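PDB 3IIB: peptidase M28 from Shewanella amazonensis SB2B, which probably hydrolyses peptide bonds as a zinc-dependent carboxypeptidase or dipeptidase of the M28 family, with two zinc ions bound in its active site. Local coordinates for residues 22-27 / 275-279; 60-66 / 236-242; 326-330 / 423-427; 336-340 / 361-365; 343-348 / 435-441. All coordinates share one frame. Numbering follows the deposited sequence.

Interaction 1 (22-27 / 275-279)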
# COMPACT_ATOMS: atom_id res chain seq x y z
N LEU A 22 22.59 4.84 -15.77
CA LEU A 22 22.27 6.28 -15.88
C LEU A 22 20.77 6.56 -15.70
O LEU A 22 20.40 7.40 -14.89
CB LEU A 22 22.78 6.88 -17.20
CG LEU A 22 22.50 8.40 -17.35
CD1 LEU A 22 23.15 9.27 -16.21
CD2 LEU A 22 22.91 8.87 -18.78
N GLY A 23 19.92 5.86 -16.44
CA GLY A 23 18.45 6.08 -16.34
C GLY A 23 17.99 5.95 -14.90
O GLY A 23 17.33 6.85 -14.36
N TYR A 24 18.37 4.85 -14.26
CA TYR A 24 17.97 4.62 -12.86
C TYR A 24 18.55 5.71 -11.95
O TYR A 24 17.87 6.25 -11.07
CB TYR A 24 18.44 3.24 -12.37
CG TYR A 24 18.12 3.04 -10.89
CD1 TYR A 24 16.88 2.56 -10.47
CD2 TYR A 24 19.05 3.42 -9.92
CE1 TYR A 24 16.60 2.41 -9.13
CE2 TYR A 24 18.77 3.28 -8.58
CZ TYR A 24 17.54 2.78 -8.19
OH TYR A 24 17.29 2.63 -6.84
N ASP A 25 19.81 6.04 -12.19
CA ASP A 25 20.49 7.05 -11.37
C ASP A 25 19.82 8.41 -11.46
O ASP A 25 19.79 9.14 -10.49
CB ASP A 25 21.95 7.19 -11.81
CG ASP A 25 22.81 5.97 -11.51
OD1 ASP A 25 22.48 5.15 -10.62
OD2 ASP A 25 23.82 5.84 -12.21
N ILE A 26 19.25 8.75 -12.62
CA ILE A 26 18.61 10.05 -12.79
C ILE A 26 17.31 10.07 -11.96
O ILE A 26 17.03 11.05 -11.24
CB ILE A 26 18.33 10.40 -14.26
CG1 ILE A 26 19.64 10.67 -14.99
CG2 ILE A 26 17.49 11.64 -14.33
CD1 ILE A 26 19.50 10.77 -16.50
N VAL A 27 16.55 8.99 -12.01
CA VAL A 27 15.30 8.97 -11.24
C VAL A 27 15.55 8.82 -9.72
O VAL A 27 14.81 9.41 -8.88
CB VAL A 27 14.23 7.98 -11.76
CG1 VAL A 27 14.69 6.53 -11.73
CG2 VAL A 27 12.91 8.16 -10.93
N ALA A 275 13.83 10.50 -16.55
CA ALA A 275 15.05 9.71 -16.63
C ALA A 275 15.18 9.06 -17.96
O ALA A 275 16.29 8.96 -18.50
CB ALA A 275 15.08 8.66 -15.53
N ILE A 276 14.06 8.58 -18.50
CA ILE A 276 14.09 7.85 -19.77
C ILE A 276 14.58 8.77 -20.87
O ILE A 276 15.54 8.44 -21.59
CB ILE A 276 12.71 7.26 -20.09
CG1 ILE A 276 12.46 6.04 -19.21
CG2 ILE A 276 12.59 6.89 -21.59
CD1 ILE A 276 10.95 5.68 -19.04
N VAL A 277 13.92 9.93 -21.02
CA VAL A 277 14.29 10.84 -22.14
C VAL A 277 15.66 11.51 -21.92
O VAL A 277 16.45 11.63 -22.89
CB VAL A 277 13.19 11.87 -22.50
CG1 VAL A 277 11.87 11.13 -22.89
CG2 VAL A 277 12.95 12.92 -21.39
N THR A 278 16.00 11.84 -20.68
CA THR A 278 17.33 12.45 -20.38
C THR A 278 18.46 11.45 -20.62
O THR A 278 19.45 11.78 -21.27
CB THR A 278 17.40 13.00 -18.96
OG1 THR A 278 16.34 13.95 -18.79
CG2 THR A 278 18.74 13.72 -18.71
N ALA A 279 18.33 10.24 -20.08
CA ALA A 279 19.34 9.20 -20.32
C ALA A 279 19.48 8.85 -21.80
O ALA A 279 20.60 8.72 -22.29
CB ALA A 279 19.05 7.92 -19.48

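Interaction 2 (60-66 / 236-242)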
# COMPACT_ATOMS: atom_id res chain seq x y z
N PHE A 60 25.04 18.64 -21.88
CA PHE A 60 24.23 18.99 -23.05
C PHE A 60 24.71 20.29 -23.66
O PHE A 60 25.29 21.14 -23.00
CB PHE A 60 22.73 19.03 -22.74
CG PHE A 60 22.13 17.65 -22.55
CD1 PHE A 60 21.92 16.84 -23.65
CD2 PHE A 60 21.87 17.14 -21.32
CE1 PHE A 60 21.42 15.57 -23.48
CE2 PHE A 60 21.37 15.85 -21.14
CZ PHE A 60 21.14 15.08 -22.19
N ASP A 61 24.47 20.43 -24.95
CA ASP A 61 24.98 21.58 -25.69
C ASP A 61 24.29 22.89 -25.32
O ASP A 61 24.96 23.94 -25.23
CB ASP A 61 24.89 21.33 -27.17
CG ASP A 61 25.79 20.18 -27.62
OD1 ASP A 61 26.99 20.32 -27.41
OD2 ASP A 61 25.31 19.16 -28.16
N ARG A 62 23.00 22.83 -25.07
CA ARG A 62 22.26 23.96 -24.47
C ARG A 62 21.38 23.42 -23.38
O ARG A 62 20.85 22.30 -23.46
CB ARG A 62 21.38 24.66 -25.52
CG ARG A 62 22.18 25.32 -26.64
CD ARG A 62 21.25 26.03 -27.67
NE ARG A 62 20.42 27.07 -27.06
CZ ARG A 62 19.19 27.41 -27.47
NH1 ARG A 62 18.58 26.76 -28.48
NH2 ARG A 62 18.54 28.39 -26.84
N VAL A 63 21.24 24.22 -22.34
CA VAL A 63 20.36 23.93 -21.22
C VAL A 63 19.76 25.25 -20.81
O VAL A 63 20.48 26.21 -20.51
CB VAL A 63 21.12 23.27 -19.98
CG1 VAL A 63 20.16 23.07 -18.79
CG2 VAL A 63 21.81 21.94 -20.36
N TYR A 64 18.43 25.31 -20.81
CA TYR A 64 17.74 26.58 -20.52
C TYR A 64 16.33 26.30 -20.08
O TYR A 64 15.86 25.17 -20.11
CB TYR A 64 17.78 27.50 -21.73
CG TYR A 64 17.22 26.95 -23.01
CD1 TYR A 64 17.98 26.10 -23.81
CD2 TYR A 64 15.95 27.29 -23.44
CE1 TYR A 64 17.45 25.61 -25.03
CE2 TYR A 64 15.43 26.80 -24.61
CZ TYR A 64 16.18 25.96 -25.41
OH TYR A 64 15.64 25.51 -26.60
N LYS A 65 15.66 27.36 -19.66
CA LYS A 65 14.28 27.20 -19.22
C LYS A 65 13.39 28.30 -19.72
O LYS A 65 13.85 29.41 -20.00
CB LYS A 65 14.21 27.09 -17.71
CG LYS A 65 14.66 28.31 -16.94
CD LYS A 65 14.72 27.98 -15.48
CE LYS A 65 14.59 29.16 -14.62
NZ LYS A 65 15.82 29.98 -14.61
N GLU A 66 12.09 27.99 -19.75
CA GLU A 66 11.09 28.89 -20.31
C GLU A 66 9.90 28.98 -19.36
O GLU A 66 9.42 27.96 -18.89
CB GLU A 66 10.65 28.38 -21.67
CG GLU A 66 11.82 28.43 -22.69
CD GLU A 66 11.46 27.95 -24.09
OE1 GLU A 66 10.44 27.24 -24.26
OE2 GLU A 66 12.23 28.26 -25.02
N TYR A 236 8.60 26.57 -14.88
CA TYR A 236 9.40 26.56 -16.08
C TYR A 236 9.42 25.20 -16.76
O TYR A 236 9.55 24.17 -16.07
CB TYR A 236 10.85 26.93 -15.76
CG TYR A 236 10.98 28.32 -15.20
CD1 TYR A 236 10.85 28.55 -13.84
CD2 TYR A 236 11.20 29.40 -16.03
CE1 TYR A 236 10.92 29.84 -13.34
CE2 TYR A 236 11.29 30.67 -15.54
CZ TYR A 236 11.13 30.88 -14.20
OH TYR A 236 11.23 32.14 -13.69
N ASN A 237 9.30 25.24 -18.08
CA ASN A 237 9.73 24.14 -18.96
C ASN A 237 11.25 24.16 -18.97
O ASN A 237 11.85 25.23 -19.18
CB ASN A 237 9.17 24.33 -20.37
CG ASN A 237 7.65 24.17 -20.45
OD1 ASN A 237 7.05 23.42 -19.68
ND2 ASN A 237 7.04 24.84 -21.43
N VAL A 238 11.87 23.01 -18.73
CA VAL A 238 13.32 22.92 -18.68
C VAL A 238 13.77 22.16 -19.90
O VAL A 238 13.22 21.06 -20.20
CB VAL A 238 13.78 22.22 -17.38
CG1 VAL A 238 15.31 21.94 -17.38
CG2 VAL A 238 13.37 23.02 -16.15
N ILE A 239 14.73 22.73 -20.63
CA ILE A 239 15.05 22.25 -21.95
C ILE A 239 16.55 21.98 -22.05
O ILE A 239 17.40 22.79 -21.58
CB ILE A 239 14.59 23.23 -23.02
CG1 ILE A 239 13.03 23.37 -22.98
CG2 ILE A 239 15.13 22.78 -24.42
CD1 ILE A 239 12.47 24.52 -23.81
N ALA A 240 16.87 20.85 -22.67
CA ALA A 240 18.26 20.55 -23.07
C ALA A 240 18.32 20.09 -24.49
O ALA A 240 17.37 19.47 -25.03
CB ALA A 240 18.87 19.48 -22.19
N GLU A 241 19.46 20.36 -25.12
CA GLU A 241 19.65 20.00 -26.51
C GLU A 241 20.97 19.30 -26.76
O GLU A 241 21.99 19.61 -26.16
CB GLU A 241 19.54 21.26 -27.42
CG GLU A 241 18.17 21.88 -27.43
CD GLU A 241 18.06 23.20 -28.17
OE1 GLU A 241 19.06 23.67 -28.77
OE2 GLU A 241 16.94 23.74 -28.18
N VAL A 242 20.87 18.28 -27.61
CA VAL A 242 21.98 17.71 -28.33
C VAL A 242 22.05 18.42 -29.68
O VAL A 242 21.15 18.31 -30.50
CB VAL A 242 21.79 16.19 -28.56
CG1 VAL A 242 22.99 15.63 -29.36
CG2 VAL A 242 21.60 15.45 -27.21
O HOH W 1 7.87 26.97 -23.19

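Interaction 3 (326-330 / 423-427)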
# COMPACT_ATOMS: atom_id res chain seq x y z
N ILE A 326 9.39 15.67 -35.38
CA ILE A 326 8.49 14.75 -34.69
C ILE A 326 8.65 15.01 -33.22
O ILE A 326 9.73 15.44 -32.78
CB ILE A 326 8.79 13.29 -35.04
CG1 ILE A 326 7.66 12.37 -34.56
CG2 ILE A 326 10.14 12.86 -34.45
CD1 ILE A 326 7.54 11.05 -35.37
N ALA A 327 7.59 14.75 -32.47
CA ALA A 327 7.60 14.87 -31.03
C ALA A 327 7.04 13.61 -30.36
O ALA A 327 6.13 13.01 -30.90
CB ALA A 327 6.74 16.08 -30.60
N ALA A 328 7.57 13.25 -29.17
CA ALA A 328 7.09 12.10 -28.38
C ALA A 328 7.35 12.36 -26.92
O ALA A 328 8.25 13.14 -26.58
CB ALA A 328 7.75 10.77 -28.80
N GLU A 329 6.53 11.76 -26.07
CA GLU A 329 6.65 11.94 -24.62
C GLU A 329 6.49 10.62 -23.88
O GLU A 329 5.58 9.85 -24.17
CB GLU A 329 5.61 12.92 -24.10
CG GLU A 329 5.65 13.03 -22.60
CD GLU A 329 4.75 14.13 -22.02
OE1 GLU A 329 3.57 14.17 -22.41
OE2 GLU A 329 5.25 14.94 -21.17
N SER A 330 7.37 10.41 -22.90
CA SER A 330 7.29 9.28 -21.97
C SER A 330 6.53 9.75 -20.72
O SER A 330 7.05 10.56 -19.93
CB SER A 330 8.66 8.81 -21.58
OG SER A 330 8.64 7.62 -20.76
N TYR A 423 13.89 4.79 -26.55
CA TYR A 423 13.89 6.23 -26.83
C TYR A 423 15.19 6.65 -27.50
O TYR A 423 15.18 7.53 -28.36
CB TYR A 423 13.62 7.10 -25.59
CG TYR A 423 12.15 7.44 -25.47
CD1 TYR A 423 11.25 6.55 -24.89
CD2 TYR A 423 11.65 8.63 -25.98
CE1 TYR A 423 9.91 6.87 -24.78
CE2 TYR A 423 10.31 8.95 -25.89
CZ TYR A 423 9.43 8.06 -25.33
OH TYR A 423 8.09 8.40 -25.25
N ALA A 424 16.30 6.04 -27.11
CA ALA A 424 17.58 6.36 -27.72
C ALA A 424 17.54 5.98 -29.21
O ALA A 424 17.97 6.76 -30.07
CB ALA A 424 18.72 5.70 -26.99
N GLN A 425 17.02 4.79 -29.52
CA GLN A 425 16.84 4.37 -30.89
C GLN A 425 15.90 5.34 -31.63
O GLN A 425 16.18 5.77 -32.75
CB GLN A 425 16.26 2.95 -30.99
CG GLN A 425 17.19 1.88 -30.45
CD GLN A 425 16.77 0.46 -30.77
OE1 GLN A 425 15.58 0.20 -30.91
NE2 GLN A 425 17.74 -0.45 -30.90
N PHE A 426 14.75 5.62 -31.02
CA PHE A 426 13.79 6.53 -31.64
C PHE A 426 14.42 7.89 -31.94
O PHE A 426 14.27 8.42 -33.05
CB PHE A 426 12.56 6.70 -30.72
CG PHE A 426 11.55 7.69 -31.23
CD1 PHE A 426 10.59 7.29 -32.15
CD2 PHE A 426 11.49 8.99 -30.75
CE1 PHE A 426 9.63 8.17 -32.60
CE2 PHE A 426 10.54 9.88 -31.22
CZ PHE A 426 9.61 9.48 -32.14
N ALA A 427 15.04 8.50 -30.95
CA ALA A 427 15.58 9.84 -31.12
C ALA A 427 16.71 9.80 -32.16
O ALA A 427 16.75 10.65 -33.02
CB ALA A 427 16.06 10.46 -29.81

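Interaction 4 (336-340 / 361-365)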
# COMPACT_ATOMS: atom_id res chain seq x y z
N PRO A 336 7.85 -1.63 -19.85
CA PRO A 336 8.52 -1.63 -21.16
C PRO A 336 7.58 -1.23 -22.30
O PRO A 336 6.35 -1.47 -22.25
CB PRO A 336 9.00 -3.08 -21.33
CG PRO A 336 8.28 -3.85 -20.33
CD PRO A 336 7.74 -2.97 -19.27
N ILE A 337 8.18 -0.67 -23.33
CA ILE A 337 7.52 -0.34 -24.57
C ILE A 337 7.29 -1.61 -25.39
O ILE A 337 8.22 -2.40 -25.60
CB ILE A 337 8.33 0.71 -25.39
CG1 ILE A 337 8.34 2.00 -24.60
CG2 ILE A 337 7.68 0.93 -26.78
CD1 ILE A 337 9.42 2.97 -24.99
N TYR A 338 6.06 -1.76 -25.88
CA TYR A 338 5.66 -2.94 -26.70
C TYR A 338 5.20 -2.61 -28.13
O TYR A 338 5.05 -3.52 -28.94
CB TYR A 338 4.56 -3.77 -25.98
CG TYR A 338 3.27 -3.00 -25.75
CD1 TYR A 338 2.26 -2.98 -26.71
CD2 TYR A 338 3.07 -2.28 -24.58
CE1 TYR A 338 1.08 -2.25 -26.49
CE2 TYR A 338 1.90 -1.59 -24.34
CZ TYR A 338 0.92 -1.55 -25.31
OH TYR A 338 -0.24 -0.81 -25.04
N GLN A 339 5.06 -1.34 -28.44
CA GLN A 339 4.54 -0.91 -29.75
C GLN A 339 4.86 0.57 -29.92
O GLN A 339 4.82 1.35 -28.94
CB GLN A 339 3.03 -1.15 -29.82
CG GLN A 339 2.41 -0.89 -31.20
CD GLN A 339 1.00 -1.47 -31.27
OE1 GLN A 339 0.80 -2.61 -30.86
NE2 GLN A 339 0.04 -0.70 -31.80
N ILE A 340 5.17 0.97 -31.16
CA ILE A 340 5.20 2.39 -31.50
C ILE A 340 4.10 2.70 -32.50
O ILE A 340 4.05 2.15 -33.59
CB ILE A 340 6.57 2.85 -32.02
CG1 ILE A 340 7.64 2.60 -30.97
CG2 ILE A 340 6.50 4.38 -32.47
CD1 ILE A 340 9.08 2.84 -31.43
N PRO A 361 13.78 -6.44 -31.65
CA PRO A 361 14.45 -7.28 -30.65
C PRO A 361 14.33 -6.85 -29.19
O PRO A 361 14.61 -7.65 -28.30
CB PRO A 361 15.91 -7.25 -31.09
CG PRO A 361 15.84 -6.95 -32.55
CD PRO A 361 14.73 -5.97 -32.67
N LEU A 362 13.87 -5.62 -28.95
CA LEU A 362 13.63 -5.11 -27.60
C LEU A 362 12.18 -5.33 -27.21
O LEU A 362 11.76 -4.95 -26.11
CB LEU A 362 13.96 -3.64 -27.54
CG LEU A 362 15.38 -3.23 -27.88
CD1 LEU A 362 15.52 -1.68 -28.07
CD2 LEU A 362 16.33 -3.74 -26.77
N GLY A 363 11.43 -5.92 -28.14
CA GLY A 363 10.03 -6.26 -27.91
C GLY A 363 9.03 -5.25 -28.47
O GLY A 363 7.87 -5.27 -28.08
N VAL A 364 9.47 -4.38 -29.38
CA VAL A 364 8.62 -3.29 -29.88
C VAL A 364 8.04 -3.60 -31.26
O VAL A 364 8.80 -3.77 -32.24
CB VAL A 364 9.40 -1.94 -29.93
CG1 VAL A 364 8.46 -0.80 -30.45
CG2 VAL A 364 9.98 -1.62 -28.56
N ALA A 365 6.71 -3.68 -31.31
CA ALA A 365 5.95 -4.06 -32.52
C ALA A 365 5.62 -2.83 -33.35
O ALA A 365 5.58 -1.71 -32.84
CB ALA A 365 4.62 -4.83 -32.13

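Interaction 5 (343-348 / 435-441)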
# COMPACT_ATOMS: atom_id res chain seq x y z
N ARG A 343 1.82 9.32 -35.80
CA ARG A 343 0.94 10.31 -36.41
C ARG A 343 1.79 11.05 -37.40
O ARG A 343 2.40 12.08 -37.07
CB ARG A 343 0.38 11.22 -35.33
CG ARG A 343 -0.72 12.11 -35.81
CD ARG A 343 -2.06 11.45 -36.01
NE ARG A 343 -3.03 12.53 -36.25
CZ ARG A 343 -3.47 12.94 -37.45
NH1 ARG A 343 -3.08 12.33 -38.57
NH2 ARG A 343 -4.31 13.98 -37.54
N VAL A 344 1.91 10.45 -38.59
CA VAL A 344 2.72 10.96 -39.69
C VAL A 344 1.89 10.95 -41.01
O VAL A 344 0.79 10.39 -41.07
CB VAL A 344 4.01 10.14 -39.87
CG1 VAL A 344 4.87 10.16 -38.56
CG2 VAL A 344 3.67 8.67 -40.30
N ALA A 345 2.46 11.53 -42.07
CA ALA A 345 1.89 11.42 -43.39
C ALA A 345 1.59 9.97 -43.76
O ALA A 345 2.33 9.04 -43.41
CB ALA A 345 2.85 12.07 -44.43
N ASP A 346 0.51 9.78 -44.52
CA ASP A 346 0.17 8.47 -45.00
C ASP A 346 1.38 7.83 -45.71
O ASP A 346 1.65 6.63 -45.51
CB ASP A 346 -1.03 8.52 -45.95
CG ASP A 346 -2.36 8.77 -45.21
OD1 ASP A 346 -2.44 8.44 -44.00
OD2 ASP A 346 -3.29 9.28 -45.87
N THR A 347 2.12 8.62 -46.50
CA THR A 347 3.25 8.10 -47.28
C THR A 347 4.51 7.85 -46.42
O THR A 347 5.46 7.25 -46.90
CB THR A 347 3.63 9.02 -48.44
OG1 THR A 347 3.97 10.32 -47.93
CG2 THR A 347 2.50 9.12 -49.47
N ALA A 348 4.53 8.35 -45.19
CA ALA A 348 5.60 8.11 -44.23
C ALA A 348 5.37 6.88 -43.34
O ALA A 348 6.30 6.43 -42.71
CB ALA A 348 5.77 9.32 -43.33
N VAL A 435 12.82 10.53 -44.17
CA VAL A 435 11.42 10.42 -44.49
C VAL A 435 10.73 11.77 -44.30
O VAL A 435 10.89 12.43 -43.28
CB VAL A 435 10.71 9.33 -43.63
CG1 VAL A 435 9.25 9.13 -44.07
CG2 VAL A 435 11.53 7.98 -43.71
N GLU A 436 9.90 12.12 -45.28
CA GLU A 436 9.04 13.28 -45.16
C GLU A 436 7.82 12.90 -44.35
O GLU A 436 7.04 12.07 -44.78
CB GLU A 436 8.66 13.84 -46.55
CG GLU A 436 7.66 14.95 -46.46
CD GLU A 436 8.18 16.10 -45.62
OE1 GLU A 436 9.20 16.68 -46.01
OE2 GLU A 436 7.55 16.41 -44.58
N LEU A 437 7.64 13.53 -43.20
CA LEU A 437 6.56 13.15 -42.28
C LEU A 437 5.25 13.96 -42.43
O LEU A 437 4.23 13.61 -41.85
CB LEU A 437 7.04 13.21 -40.82
CG LEU A 437 8.26 12.36 -40.43
CD1 LEU A 437 8.44 12.51 -38.90
CD2 LEU A 437 8.07 10.88 -40.88
N ARG A 438 5.29 15.00 -43.24
CA ARG A 438 4.18 15.91 -43.39
C ARG A 438 3.66 15.82 -44.85
O ARG A 438 4.38 15.37 -45.77
CB ARG A 438 4.65 17.32 -43.05
CG ARG A 438 5.06 17.51 -41.62
CD ARG A 438 5.50 18.90 -41.40
NE ARG A 438 5.96 19.10 -40.02
CZ ARG A 438 5.60 20.12 -39.25
NH1 ARG A 438 4.80 21.06 -39.71
NH2 ARG A 438 6.02 20.19 -38.00
N PRO A 439 2.42 16.23 -45.09
CA PRO A 439 1.44 16.69 -44.14
C PRO A 439 0.74 15.55 -43.43
O PRO A 439 0.59 14.46 -43.98
CB PRO A 439 0.44 17.43 -45.02
CG PRO A 439 0.41 16.62 -46.27
CD PRO A 439 1.86 16.19 -46.45
N LEU A 440 0.26 15.81 -42.21
CA LEU A 440 -0.55 14.84 -41.48
C LEU A 440 -1.90 14.69 -42.15
O LEU A 440 -2.51 15.70 -42.52
CB LEU A 440 -0.78 15.30 -40.04
CG LEU A 440 0.46 15.53 -39.19
CD1 LEU A 440 0.10 15.80 -37.67
CD2 LEU A 440 1.39 14.36 -39.34
N PRO A 441 -2.40 13.46 -42.29
CA PRO A 441 -3.75 13.26 -42.82
C PRO A 441 -4.81 13.73 -41.79
O PRO A 441 -4.52 13.80 -40.59
CB PRO A 441 -3.83 11.76 -43.04
CG PRO A 441 -2.88 11.19 -42.04
CD PRO A 441 -1.80 12.20 -41.83
O HOH W 2 -0.70 12.50 -45.42
O HOH W 3 6.62 10.75 -47.19

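Interaction 1 (22-27 / 275-279)
Small residues such as glycine and alanine allow two helices to approach closely, and the pairing of 22-27 with 275-279 is a compact example. The axes of these short segments pass 8.4 Å apart, their directions 128° apart. Ala275 opens the second segment at the point of nearest backbone approach, its CA lying 5.0 Å from the CA of Gly23. Its methyl carbon CB presses to 3.1 Å from Gly23 O, a tight van der Waals contact, and also lies 3.9 Å from both Ile26 CB and Val27 CB. Ile276 and Val277 turn to other parts of the core. One turn on, Thr278 offers its methyl group, with CG2 3.8 Å from Ile26 CD1, while its hydroxyl is hydrogen-bonded to the backbone of Val274 within its own helix. Ala279 then closes the patch. Its CB sits 3.7 Å from the bare CA of Gly23, and it is flanked by Leu22 CD2 at 4.0 Å and Ile26 CD1 at 4.1 Å. The fit thus rests on van der Waals packing, mostly between apolar groups but including a methyl against a backbone carbonyl. Around it, Ile276 packs on helix 413-432, Val277 and Thr278 reach strand 293-300, and Ile26 meets Trp50 of helix 42-57, so helix 267-285 is wedged between the central sheet and helix 22-33.

Interaction 2 (60-66 / 236-242)
This is an antiparallel strand pairing, partly buried, in the large mixed sheet, where the start of strand 62-84 runs along the end of strand 220-242. Backbone hydrogen bonds set the register. Tyr64 and Ile239 exchange a reciprocal pair, Tyr64 N to Ile239 O at 2.8 Å and Ile239 N to Tyr64 O at 2.7 Å, and Glu66 and Asn237 do likewise, with both N-to-O distances 2.8 Å. At the other end Glu241 N reaches Arg62 O at 2.9 Å, but Glu241 O is taken by Asp61 N, also at 2.9 Å. Asp61 and Arg62 therefore both face Glu241. On the face carrying Arg62, Tyr64 and Glu241, the carboxylate gathers a salt bridge from Arg62 NH1 to Glu241 OE1 (3.1 Å) and the hydroxyl of Tyr64, OH to Glu241 OE2 (2.7 Å); Arg296 adds a second salt bridge. The Tyr64 ring meanwhile lies over Ile239 CB in a CH-pi contact. Elsewhere Lys65 stretches across the Tyr236 ring, CE 3.6 Å and NZ 4.8 Å from its centroid, combining CH-pi and cation-pi contacts. Phe60 covers Ala240 CB and packs on helix 267-285. The motif is an antiparallel ladder of alternating hydrogen-bonded and non-hydrogen-bonded pairs, ended by a classic beta bulge, which strand 220-242 carries on to strand 293-300 of the large mixed sheet.

Interaction 3 (326-330 / 423-427)
Strand 326-329 and the helical segment 423-427 run nearly antiparallel, at 169°, with their axes 10.9 Å apart at closest approach. That spacing is the usual one for a helix lying on a sheet, and the gap is bridged by side chains: even the nearest CA atoms, those of Ser330 and Tyr423, are 8.7 Å apart. Backbone alternation sends Ile326, Ala328 and Ser330 toward the helix, whereas Ala327 and Glu329 point away. From the helix, Tyr423 and Phe426, three positions apart and so on the same side, extend their rings to the strand. Phe426 spans two strand residues, its CE2 3.8 Å from Ala328 CB and its CZ 4.1 Å from Ile326 CG2. The small methyl group of Ala328 is shared between the rings, for Tyr423 CE2 also approaches its CB, at 4.3 Å. Tyr423 OH reaches Glu329 and Ser330, 3.1 Å from Glu329 C and 3.7 Å from Ser330 CB. Behind this layer Glu329 faces the active site, near the zinc ligands His257 and Asp331, and its carboxylate is hydrogen-bonded to Asp376 N. The alternation of the strand thus separates the chemistry: residues facing helix 413-432 form a largely apolar, fully buried layer, while the carboxylate of Glu329 emerges on the other face, where the chain leads into the metal site.

Interaction 4 (336-340 / 361-365)
Two backbone hydrogen bonds hold the segments together: Ala365 N donates to Tyr338 O at 2.9 Å, and Ile340 N donates to Ala365 O at 3.2 Å. Both are close to linear, and together they embrace Gln339, whose CA lies 4.4 Å from that of Ala365. Weaker CA-H...O contacts supplement them, from Gln339 CA to Ala365 O at 3.4 Å and from Tyr338 CA to Gly363 O at 3.5 Å. One residue flanked in this way by bonds to the residue opposite is the signature of a parallel bridge, and here it joins strand 337-343 to the very short strand 365-366. The chain passes between them through helix 346-355, a beta-alpha-beta connection in miniature, and strand 387-392 pairs antiparallel with the other side of 337-343. Before the bridge the polypeptide turns through Gly363, whose positive phi of 98° would bring a side chain up against the preceding carbonyl. Val364 has the largest share of the packing and takes part in both apolar side-chain pairs. Its CG1 meets Ile340 CG1 at 3.5 Å, and its CG2 lies 3.9 Å from Ile337 CG2 and 3.5 Å from Ile337 O. Further out, Gln418 of helix 413-432 donates from NE2 to the carbonyl oxygens of both Ile337 and Leu362. The Tyr338 side chain leads away from the bridge and forms a cation-pi contact with Arg142.

Interaction 5 (343-348 / 435-441)
Arg343 folds its side chain over the tail of the chain, its guanidinium gripping one carbonyl twice: NH1 lies 2.9 Å and NH2 3.1 Å from Pro441 O. The same residue's carbonyl oxygen touches Leu440, Arg343 O to Leu440 CD2 at 3.4 Å. A further hydrogen bond ties the backbones, Ala345 N to Leu437 O at 2.7 Å, and Ala345 CB packs 3.3 Å from Pro439 O. Ala348 CB makes the apolar end of the contact, 3.6 Å from Val435 CG1 and 3.7 Å from Leu437 CD2. Two waters bridge the segments, one between Asp346 N and Pro439 O, the other between Thr347 OG1 and Glu436 O. Leu437 also reaches Tyr325 and Ile326 of strand 324-329. The irregular C-terminal segment that follows helix 413-432, with a cis peptide bond before Pro439, thus closes over the junction of strand 337-343 and helix 346-355, as plain structural packing away from the zinc site.

The five contacts build outward from one layered core. Interactions 1 and 3 meet where Ile276 and Val277 of helix 267-285 touch Tyr423, their centres about 14 Å apart; interaction 2, nested within the loop closed by interaction 1, touches it through Phe60 and shares the large sheet with interaction 3. Interaction 4 is nested inside interaction 3 and packs on the same helix 413-432, while interaction 5 crosses both in sequence and meets interaction 3 at Ile326. Interactions 1 and 5 lie furthest apart, centres about 30 Å. Helix 22-33, through helix 267-285, and the C-terminal tail, through Leu437 on strand 324-329, are tied to the same sheet, whose strands 247-257 and 324-329 lead to zinc ligands.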